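PDB 2F2C: cyclin homolog from Herpesvirus saimiri, which probably acts as a viral D-type cyclin that redirects the host cell cycle, and may contribute to transformation and rapid proliferation of latently infected T cells. Local coordinates for residues R22-L27 with I157-A162; N51-L56 with L185-I190; D69-P74 with A149-D154; T179-A184 with L197-G202. One frame throughout, in Å; residues are numbered along the deposited sequence.

Interaction 1 of 4, residues R22-L27 with I157-A162; sequences RVLNNL and IPLCNA
Leu-24 rests on Pro-158 where helix 21-31, placed like the N-terminal helix of other cyclins, leans on helix 156-162 of the all-helical cyclin fold. The two segments run at 133° to one another, with 9.8 Å between their axes at closest approach, and the contact is wholly apolar. Pro-158 is its hub. Its rigid ring offers CB to Leu-24 and CG to two other side chains, and a proline near the start of a helix costs little, since the missing N-H has no helical partner to serve there. Leu-24 CG lies 4.0 Å from Pro-158 CB. Leu-27 crosses the ring at about a right angle, its CD1 being 4.1 Å from Pro-158 CG, and Val-23 reaches the same carbon with CG1, the methyl anti to the backbone N (chi1 154°). Beyond the proline, the branches of Leu-24 divide between Leu-159 and the small Ala-162, and Ile-227 of helix 218-228 covers this end. The polar side chains of segment 22-27 point elsewhere; outside this contact, Arg-22 NH2 pairs in a salt bridge with an acidic side chain of another protein's chain. At the outer end of the contact, Leu-24 CD1 stands 4.2 Å from Ala-162 CB.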
# COMPACT_ATOMS: atom_id res chain seq x y z
N ARG A 22 4.93 11.08 12.26
CA ARG A 22 3.63 11.38 11.66
C ARG A 22 2.90 10.22 10.98
O ARG A 22 1.70 10.32 10.71
CB ARG A 22 3.63 12.68 10.84
CG ARG A 22 4.49 12.73 9.64
CD ARG A 22 4.94 14.12 9.27
NE ARG A 22 5.88 14.01 8.14
CZ ARG A 22 5.50 13.85 6.87
NH1 ARG A 22 4.21 13.81 6.56
NH2 ARG A 22 6.40 13.72 5.92
N VAL A 23 3.60 9.11 10.76
CA VAL A 23 2.99 7.87 10.34
C VAL A 23 2.00 7.41 11.40
O VAL A 23 0.89 7.00 11.08
CB VAL A 23 4.07 6.77 10.02
CG1 VAL A 23 3.54 5.32 10.19
CG2 VAL A 23 4.69 6.99 8.62
N LEU A 24 2.38 7.48 12.68
CA LEU A 24 1.49 7.12 13.78
C LEU A 24 0.28 8.05 13.77
O LEU A 24 -0.88 7.62 14.01
CB LEU A 24 2.19 7.31 15.12
CG LEU A 24 1.94 6.30 16.25
CD1 LEU A 24 2.30 6.91 17.58
CD2 LEU A 24 0.52 5.73 16.28
N ASN A 25 0.58 9.32 13.50
CA ASN A 25 -0.43 10.36 13.48
C ASN A 25 -1.47 10.02 12.44
O ASN A 25 -2.67 10.11 12.73
CB ASN A 25 0.20 11.71 13.13
CG ASN A 25 0.35 12.62 14.33
OD1 ASN A 25 -0.66 13.05 14.92
ND2 ASN A 25 1.60 12.96 14.66
N ASN A 26 -1.01 9.61 11.24
CA ASN A 26 -1.91 9.33 10.13
C ASN A 26 -2.71 8.05 10.34
O ASN A 26 -3.81 7.92 9.82
CB ASN A 26 -1.17 9.28 8.80
CG ASN A 26 -0.56 10.62 8.43
OD1 ASN A 26 -1.26 11.64 8.32
ND2 ASN A 26 0.75 10.62 8.21
N LEU A 27 -2.15 7.12 11.10
CA LEU A 27 -2.83 5.88 11.37
C LEU A 27 -4.03 6.16 12.27
O LEU A 27 -5.14 5.70 11.97
CB LEU A 27 -1.88 4.86 12.01
CG LEU A 27 -1.11 3.92 11.09
CD1 LEU A 27 -0.06 3.16 11.89
CD2 LEU A 27 -2.03 2.93 10.34
N ILE A 157 4.54 -1.58 15.02
CA ILE A 157 5.88 -1.03 14.96
C ILE A 157 5.92 0.44 15.35
O ILE A 157 6.78 0.82 16.18
CB ILE A 157 6.56 -1.32 13.60
CG1 ILE A 157 6.67 -2.84 13.39
CG2 ILE A 157 7.93 -0.63 13.50
CD1 ILE A 157 7.77 -3.50 14.23
N PRO A 158 5.07 1.30 14.77
CA PRO A 158 4.95 2.68 15.23
C PRO A 158 4.78 2.83 16.75
O PRO A 158 5.36 3.75 17.34
CB PRO A 158 3.71 3.18 14.49
CG PRO A 158 3.75 2.46 13.23
CD PRO A 158 4.23 1.06 13.57
N LEU A 159 4.04 1.93 17.39
CA LEU A 159 3.92 1.98 18.85
C LEU A 159 5.24 1.64 19.52
O LEU A 159 5.66 2.38 20.43
CB LEU A 159 2.79 1.08 19.39
CG LEU A 159 1.38 1.54 19.05
CD1 LEU A 159 0.37 0.64 19.72
CD2 LEU A 159 1.18 2.99 19.46
N CYS A 160 5.89 0.56 19.06
CA CYS A 160 7.23 0.17 19.54
C CYS A 160 8.25 1.30 19.47
O CYS A 160 8.98 1.54 20.43
CB CYS A 160 7.78 -1.02 18.76
SG CYS A 160 6.96 -2.57 19.10
N ASN A 161 8.31 1.97 18.32
CA ASN A 161 9.20 3.11 18.13
C ASN A 161 8.87 4.27 19.07
O ASN A 161 9.76 4.82 19.70
CB ASN A 161 9.17 3.60 16.68
CG ASN A 161 10.04 4.81 16.47
OD1 ASN A 161 11.26 4.70 16.38
ND2 ASN A 161 9.42 5.97 16.40
N ALA A 162 7.59 4.63 19.16
CA ALA A 162 7.17 5.69 20.07
C ALA A 162 7.40 5.39 21.57
O ALA A 162 7.74 6.30 22.34
CB ALA A 162 5.74 6.06 19.79

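Interaction 2 of 4, residues N51-L56 with L185-I190; sequences NRTILL and LIQPNI
The backbones come closest at Leu-56 and Ile-186, whose CA atoms are 5.5 Å apart, as helix 49-65 passes the irregular chain that leaves helix 170-184. Arg-52 sends an extended chain from CG to NE across this gap, starting with CG anti to the backbone N (chi1 -169°). Its flat guanidinium is covered on one face by Leu-56 CD1, 3.5 Å above the plane and over its centre. At the edge, near the plane, lies Gln-187 O, 3.8 Å from Arg-52 NH1, suggesting electrostatic attraction without a formal bond. NH2 makes a salt bridge with Asp-81 of helix 72-83, fixing this buried cation. The run from Asn-51 to Leu-55, NRTIL, corresponds to the MRAIL motif of cellular cyclins, which contributes to their RXL-docking patch. Next along the helix, the small Thr-53 has its methyl beside the Gln-187 amide; its side chain crosses that of Ile-186 at about a right angle, Thr-53 CG2 being 3.7 Å from Ile-186 CG2. Its OG1 faces Pro-188 CD and is weakly hydrogen-bonded to Val-49 O in its own helix. Ile-186, beta-branched and apolar, puts the same CG2 near Thr-53 O. Leu-56 CD1 reaches segment 185-190 as well, lying 3.7 Å from Leu-185 O.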
# COMPACT_ATOMS: atom_id res chain seq x y z
N ASN A 51 -22.13 -17.64 15.22
CA ASN A 51 -21.68 -18.06 13.89
C ASN A 51 -20.38 -17.39 13.51
O ASN A 51 -19.47 -18.05 13.03
CB ASN A 51 -22.70 -17.75 12.80
CG ASN A 51 -24.07 -18.29 13.11
OD1 ASN A 51 -24.79 -17.73 13.94
ND2 ASN A 51 -24.45 -19.36 12.44
N ARG A 52 -20.29 -16.08 13.73
CA ARG A 52 -19.07 -15.35 13.45
C ARG A 52 -17.83 -16.05 14.03
O ARG A 52 -16.85 -16.27 13.30
CB ARG A 52 -19.18 -13.91 13.96
CG ARG A 52 -18.08 -12.98 13.47
CD ARG A 52 -18.22 -11.57 13.99
NE ARG A 52 -17.07 -10.72 13.68
CZ ARG A 52 -16.13 -10.39 14.55
NH1 ARG A 52 -16.16 -10.85 15.80
NH2 ARG A 52 -15.13 -9.59 14.17
N THR A 53 -17.87 -16.43 15.31
CA THR A 53 -16.71 -17.01 15.98
C THR A 53 -16.17 -18.30 15.33
O THR A 53 -14.96 -18.51 15.25
CB THR A 53 -16.98 -17.26 17.48
OG1 THR A 53 -17.72 -16.17 18.05
CG2 THR A 53 -15.67 -17.26 18.27
N ILE A 54 -17.08 -19.17 14.89
CA ILE A 54 -16.70 -20.38 14.15
C ILE A 54 -16.03 -20.01 12.80
O ILE A 54 -14.94 -20.49 12.48
CB ILE A 54 -17.93 -21.31 13.99
CG1 ILE A 54 -18.34 -21.89 15.37
CG2 ILE A 54 -17.62 -22.46 13.06
CD1 ILE A 54 -19.82 -22.24 15.54
N LEU A 55 -16.66 -19.12 12.04
CA LEU A 55 -16.20 -18.77 10.71
C LEU A 55 -14.85 -18.08 10.74
O LEU A 55 -14.00 -18.32 9.88
CB LEU A 55 -17.22 -17.88 10.03
CG LEU A 55 -16.77 -17.23 8.74
CD1 LEU A 55 -16.73 -18.24 7.62
CD2 LEU A 55 -17.72 -16.07 8.43
N LEU A 56 -14.66 -17.21 11.73
CA LEU A 56 -13.39 -16.53 11.87
C LEU A 56 -12.30 -17.48 12.37
O LEU A 56 -11.13 -17.28 12.07
CB LEU A 56 -13.51 -15.31 12.78
CG LEU A 56 -14.30 -14.12 12.23
CD1 LEU A 56 -14.17 -12.95 13.21
CD2 LEU A 56 -13.81 -13.70 10.84
N LEU A 185 -8.76 -11.33 17.66
CA LEU A 185 -9.75 -10.84 16.68
C LEU A 185 -10.84 -11.84 16.31
O LEU A 185 -11.79 -11.48 15.63
CB LEU A 185 -9.06 -10.35 15.40
CG LEU A 185 -8.53 -8.93 15.46
CD1 LEU A 185 -7.44 -8.72 14.46
CD2 LEU A 185 -9.63 -7.93 15.23
N ILE A 186 -10.68 -13.10 16.73
CA ILE A 186 -11.72 -14.11 16.54
C ILE A 186 -12.94 -13.79 17.42
O ILE A 186 -14.09 -13.99 17.02
CB ILE A 186 -11.16 -15.55 16.84
CG1 ILE A 186 -10.12 -15.93 15.79
CG2 ILE A 186 -12.25 -16.61 16.90
CD1 ILE A 186 -9.61 -17.38 15.90
N GLN A 187 -12.66 -13.31 18.63
CA GLN A 187 -13.68 -13.08 19.65
C GLN A 187 -14.57 -11.84 19.38
O GLN A 187 -14.06 -10.76 18.99
CB GLN A 187 -13.02 -13.01 21.02
CG GLN A 187 -13.02 -14.30 21.83
CD GLN A 187 -13.04 -15.55 20.98
OE1 GLN A 187 -11.99 -16.12 20.68
NE2 GLN A 187 -14.23 -15.98 20.59
N PRO A 188 -15.88 -12.00 19.57
CA PRO A 188 -16.89 -10.97 19.29
C PRO A 188 -16.63 -9.58 19.89
O PRO A 188 -16.72 -8.57 19.19
CB PRO A 188 -18.16 -11.55 19.90
CG PRO A 188 -17.69 -12.72 20.78
CD PRO A 188 -16.49 -13.25 20.07
N ASN A 189 -16.29 -9.54 21.18
CA ASN A 189 -16.09 -8.28 21.88
C ASN A 189 -14.83 -7.50 21.45
O ASN A 189 -14.57 -6.40 21.93
CB ASN A 189 -16.05 -8.55 23.39
CG ASN A 189 -14.79 -9.27 23.82
OD1 ASN A 189 -14.28 -10.15 23.11
ND2 ASN A 189 -14.26 -8.89 24.97
N ILE A 190 -14.06 -8.04 20.52
CA ILE A 190 -12.84 -7.36 20.10
C ILE A 190 -13.15 -6.50 18.89
O ILE A 190 -12.47 -5.51 18.62
CB ILE A 190 -11.70 -8.41 19.82
CG1 ILE A 190 -11.33 -9.18 21.10
CG2 ILE A 190 -10.44 -7.76 19.28
CD1 ILE A 190 -11.08 -8.31 22.36

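Interaction 3 of 4, residues D69-P74 with A149-D154; sequences DKSVFP and AVLATD
Leu-151 points its forked end at Ser-71 and Pro-74, with CG anti to its own carbonyl carbon (chi1 -56°). CD1 lies beside Ser-71 O and OG and also touches Pro-74 CB; CD2 goes to Pro-74, 4.0 Å from Pro-74 CB. Thr-153 stands beside it and meets the serine through carbon, CG2 to Ser-71 CB at 3.6 Å, while the oxygens of Ser-71 face the Leu-151 methyl. Pro-74, in the first turn of helix 72-83, suits a place where no backbone N-H is needed, and its CG lies 4.3 Å from Thr-153 CB. The type I turn from Asp-69 to Val-72 leads into that helix, and in the cyclin fold the contact joins this helix start to the linker between helices 129-142 and 156-162. The linker is braced from within: Leu-151 N donates to Asp-154 OD2 on its anti side, 29° out of the carboxylate plane (N-H...O angle 162°). Asp-154 OD1 forms a salt bridge with Arg-109 NH1, which is also weakly hydrogen-bonded to Ser-71 OG. With no hydrogen bond joining them directly, the segments meet by van der Waals contact, mostly through carbon, while Arg-109 probably links their polar groups and helps stabilise the aspartate's charge.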
# COMPACT_ATOMS: atom_id res chain seq x y z
N ASP A 69 0.95 -13.67 5.25
CA ASP A 69 1.43 -12.52 5.99
C ASP A 69 0.48 -12.15 7.08
O ASP A 69 -0.72 -12.24 6.91
CB ASP A 69 1.63 -11.35 5.04
CG ASP A 69 3.01 -11.36 4.40
OD1 ASP A 69 3.11 -11.29 3.15
OD2 ASP A 69 4.06 -11.46 5.08
N LYS A 70 1.05 -11.73 8.20
CA LYS A 70 0.29 -11.46 9.41
C LYS A 70 -0.86 -10.50 9.22
O LYS A 70 -1.74 -10.42 10.07
CB LYS A 70 1.19 -10.89 10.50
CG LYS A 70 2.09 -11.89 11.19
CD LYS A 70 1.30 -12.93 11.97
CE LYS A 70 2.19 -13.74 12.87
NZ LYS A 70 3.44 -13.98 12.11
N SER A 71 -0.91 -9.78 8.11
CA SER A 71 -1.93 -8.77 8.02
C SER A 71 -3.16 -9.15 7.14
O SER A 71 -4.18 -8.43 7.13
CB SER A 71 -1.32 -7.44 7.63
OG SER A 71 -1.66 -7.23 6.31
N VAL A 72 -3.09 -10.28 6.45
CA VAL A 72 -4.24 -10.81 5.70
C VAL A 72 -5.48 -11.07 6.56
O VAL A 72 -6.62 -10.74 6.18
CB VAL A 72 -3.87 -12.12 5.01
CG1 VAL A 72 -5.07 -12.66 4.23
CG2 VAL A 72 -2.67 -11.91 4.11
N PHE A 73 -5.28 -11.67 7.73
CA PHE A 73 -6.42 -12.04 8.53
C PHE A 73 -7.18 -10.83 9.09
O PHE A 73 -8.40 -10.75 8.90
CB PHE A 73 -6.07 -13.06 9.62
CG PHE A 73 -7.24 -13.48 10.44
CD1 PHE A 73 -8.30 -14.15 9.85
CD2 PHE A 73 -7.30 -13.18 11.79
CE1 PHE A 73 -9.40 -14.55 10.61
CE2 PHE A 73 -8.39 -13.58 12.55
CZ PHE A 73 -9.44 -14.26 11.96
N PRO A 74 -6.51 -9.91 9.78
CA PRO A 74 -7.20 -8.72 10.24
C PRO A 74 -8.01 -8.06 9.12
O PRO A 74 -9.20 -7.72 9.34
CB PRO A 74 -6.05 -7.83 10.70
CG PRO A 74 -5.10 -8.79 11.25
CD PRO A 74 -5.10 -9.92 10.23
N ALA A 149 -8.09 -0.72 4.96
CA ALA A 149 -8.49 -0.23 6.31
C ALA A 149 -7.32 -0.19 7.29
O ALA A 149 -6.35 -0.92 7.13
CB ALA A 149 -9.60 -1.11 6.90
N VAL A 150 -7.40 0.64 8.31
CA VAL A 150 -6.39 0.55 9.35
C VAL A 150 -6.57 -0.77 10.14
O VAL A 150 -7.65 -1.03 10.67
CB VAL A 150 -6.41 1.75 10.29
CG1 VAL A 150 -5.52 1.48 11.49
CG2 VAL A 150 -5.93 2.98 9.58
N LEU A 151 -5.53 -1.60 10.17
CA LEU A 151 -5.59 -2.89 10.86
C LEU A 151 -4.89 -2.80 12.19
O LEU A 151 -3.81 -2.20 12.27
CB LEU A 151 -4.86 -3.95 10.04
CG LEU A 151 -5.37 -4.11 8.63
CD1 LEU A 151 -4.59 -5.21 7.93
CD2 LEU A 151 -6.84 -4.44 8.72
N ALA A 152 -5.47 -3.43 13.21
CA ALA A 152 -4.84 -3.45 14.53
C ALA A 152 -3.36 -3.64 14.30
O ALA A 152 -2.50 -3.07 14.97
CB ALA A 152 -5.40 -4.57 15.37
N THR A 153 -3.06 -4.42 13.29
CA THR A 153 -1.74 -4.94 13.15
C THR A 153 -0.76 -3.92 12.55
O THR A 153 0.44 -4.09 12.68
CB THR A 153 -1.85 -6.25 12.38
OG1 THR A 153 -0.87 -7.14 12.89
CG2 THR A 153 -1.53 -6.10 10.95
N ASP A 154 -1.29 -2.85 11.95
CA ASP A 154 -0.46 -1.80 11.36
C ASP A 154 0.18 -0.93 12.44
O ASP A 154 1.15 -0.20 12.17
CB ASP A 154 -1.28 -0.86 10.46
CG ASP A 154 -1.93 -1.55 9.25
OD1 ASP A 154 -1.23 -2.22 8.45
OD2 ASP A 154 -3.16 -1.39 9.01

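Interaction 4 of 4, residues T179-A184 with L197-G202; sequences TTICKA and LICAGG
Ile-181 reaches across to three residues of the facing helix, and each part of its side chain has its own neighbour. CG1, anti to its carbonyl carbon (chi1 -76°), lies 3.8 Å from Gly-202 CA. CD1 goes further and meets Cys-199 beside the backbone, 3.8 Å from Cys-199 CA, with the sulfur SG at 4.2 Å from the same CD1. CG2 turns to Ile-198, whose own CG2 is 4.0 Å away, and the two isoleucines cross obliquely. Glycine fits at 202 because a beta carbon there would point toward Ile-181 and come within about 2.4 Å of Ile-181 CG1, too close for two carbons; in its absence the isoleucine can rest on bare backbone. Thr-180 stands at the margin, its methyl CG2 near Gly-202 O, while its hydroxyl OG1 is hydrogen-bonded to Ala-176 O one turn back in its own helix, and Gly-202 O is similarly engaged by Thr-206 OG1. Further out, Leu-156 of helix 156-162 touches both Ile-181 and Cys-199, and Ala-152 packs on Ile-198, which adds two further apolar neighbours to the group. The segments cross at 127°, their axes 9.2 Å apart at closest approach. Two successive helices, 170-184 and 195-208, packed at a steep angle in this way belong to the second, C-terminal cyclin box, the all-helical repeat of the cyclin fold.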
# COMPACT_ATOMS: atom_id res chain seq x y z
N THR A 179 0.74 -12.54 16.34
CA THR A 179 0.08 -13.82 16.57
C THR A 179 -1.02 -13.61 17.59
O THR A 179 -2.17 -14.00 17.36
CB THR A 179 1.08 -14.86 17.08
OG1 THR A 179 2.18 -14.97 16.18
CG2 THR A 179 0.45 -16.25 17.05
N THR A 180 -0.66 -13.00 18.71
CA THR A 180 -1.60 -12.63 19.77
C THR A 180 -2.78 -11.76 19.27
O THR A 180 -3.95 -12.04 19.57
CB THR A 180 -0.84 -11.90 20.88
OG1 THR A 180 0.20 -12.76 21.39
CG2 THR A 180 -1.74 -11.64 22.09
N ILE A 181 -2.47 -10.71 18.50
CA ILE A 181 -3.56 -9.88 17.97
C ILE A 181 -4.48 -10.69 17.03
O ILE A 181 -5.70 -10.70 17.23
CB ILE A 181 -3.02 -8.59 17.33
CG1 ILE A 181 -2.63 -7.60 18.42
CG2 ILE A 181 -4.08 -7.94 16.52
CD1 ILE A 181 -1.43 -6.76 18.06
N CYS A 182 -3.88 -11.40 16.05
CA CYS A 182 -4.65 -12.21 15.11
C CYS A 182 -5.55 -13.25 15.75
O CYS A 182 -6.62 -13.53 15.22
CB CYS A 182 -3.77 -12.89 14.10
SG CYS A 182 -3.10 -11.77 12.86
N LYS A 183 -5.17 -13.84 16.88
CA LYS A 183 -6.09 -14.79 17.51
C LYS A 183 -7.23 -14.09 18.25
O LYS A 183 -8.39 -14.46 18.07
CB LYS A 183 -5.37 -15.79 18.42
CG LYS A 183 -4.67 -16.94 17.68
CD LYS A 183 -4.42 -18.11 18.62
CE LYS A 183 -3.80 -19.31 17.91
NZ LYS A 183 -2.32 -19.21 17.74
N ALA A 184 -6.92 -13.05 19.04
CA ALA A 184 -7.93 -12.26 19.76
C ALA A 184 -9.09 -11.81 18.87
O ALA A 184 -10.24 -11.92 19.26
CB ALA A 184 -7.29 -11.07 20.45
N LEU A 197 -6.14 0.49 19.91
CA LEU A 197 -6.30 -0.11 21.23
C LEU A 197 -6.06 -1.62 21.21
O LEU A 197 -5.27 -2.13 22.03
CB LEU A 197 -7.66 0.23 21.84
CG LEU A 197 -7.73 1.62 22.49
CD1 LEU A 197 -9.16 1.93 22.93
CD2 LEU A 197 -6.74 1.75 23.66
N ILE A 198 -6.72 -2.34 20.30
CA ILE A 198 -6.44 -3.77 20.12
C ILE A 198 -4.93 -4.01 20.11
O ILE A 198 -4.42 -4.86 20.85
CB ILE A 198 -7.06 -4.29 18.83
CG1 ILE A 198 -8.57 -4.05 18.78
CG2 ILE A 198 -6.71 -5.77 18.63
CD1 ILE A 198 -9.13 -4.16 17.36
N CYS A 199 -4.22 -3.24 19.28
CA CYS A 199 -2.77 -3.35 19.15
C CYS A 199 -2.02 -3.08 20.43
O CYS A 199 -1.24 -3.91 20.85
CB CYS A 199 -2.23 -2.40 18.10
SG CYS A 199 -0.46 -2.70 17.87
N ALA A 200 -2.22 -1.91 21.03
CA ALA A 200 -1.72 -1.61 22.37
C ALA A 200 -1.84 -2.81 23.31
O ALA A 200 -0.88 -3.19 23.97
CB ALA A 200 -2.48 -0.39 22.98
N GLY A 201 -3.04 -3.38 23.37
CA GLY A 201 -3.31 -4.52 24.24
C GLY A 201 -2.48 -5.73 23.85
O GLY A 201 -1.85 -6.35 24.71
N GLY A 202 -2.46 -6.06 22.56
CA GLY A 202 -1.65 -7.17 22.09
C GLY A 202 -0.21 -7.06 22.56
O GLY A 202 0.44 -8.05 22.86

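Overall arrangement
All four contacts are buried and none has a direct hydrogen bond across it. Interaction 3 lies nearest the middle, about 5 Å between its centre and that of the chain, and interaction 1 lies farthest out, at about 17 Å. Interactions 1 and 4 pair helix with helix through aliphatic carbon; interaction 2 alone places an arginine against backbone carbonyls, and interaction 3 joins a helix start to a linker. Helix 170-184 carries one half of interaction 4, and the loop following it one half of interaction 2. Residues of interactions 1 and 3 also touch a second protein chain, probably the partner kinase, whereas interactions 2 and 4 stay within the cyclin.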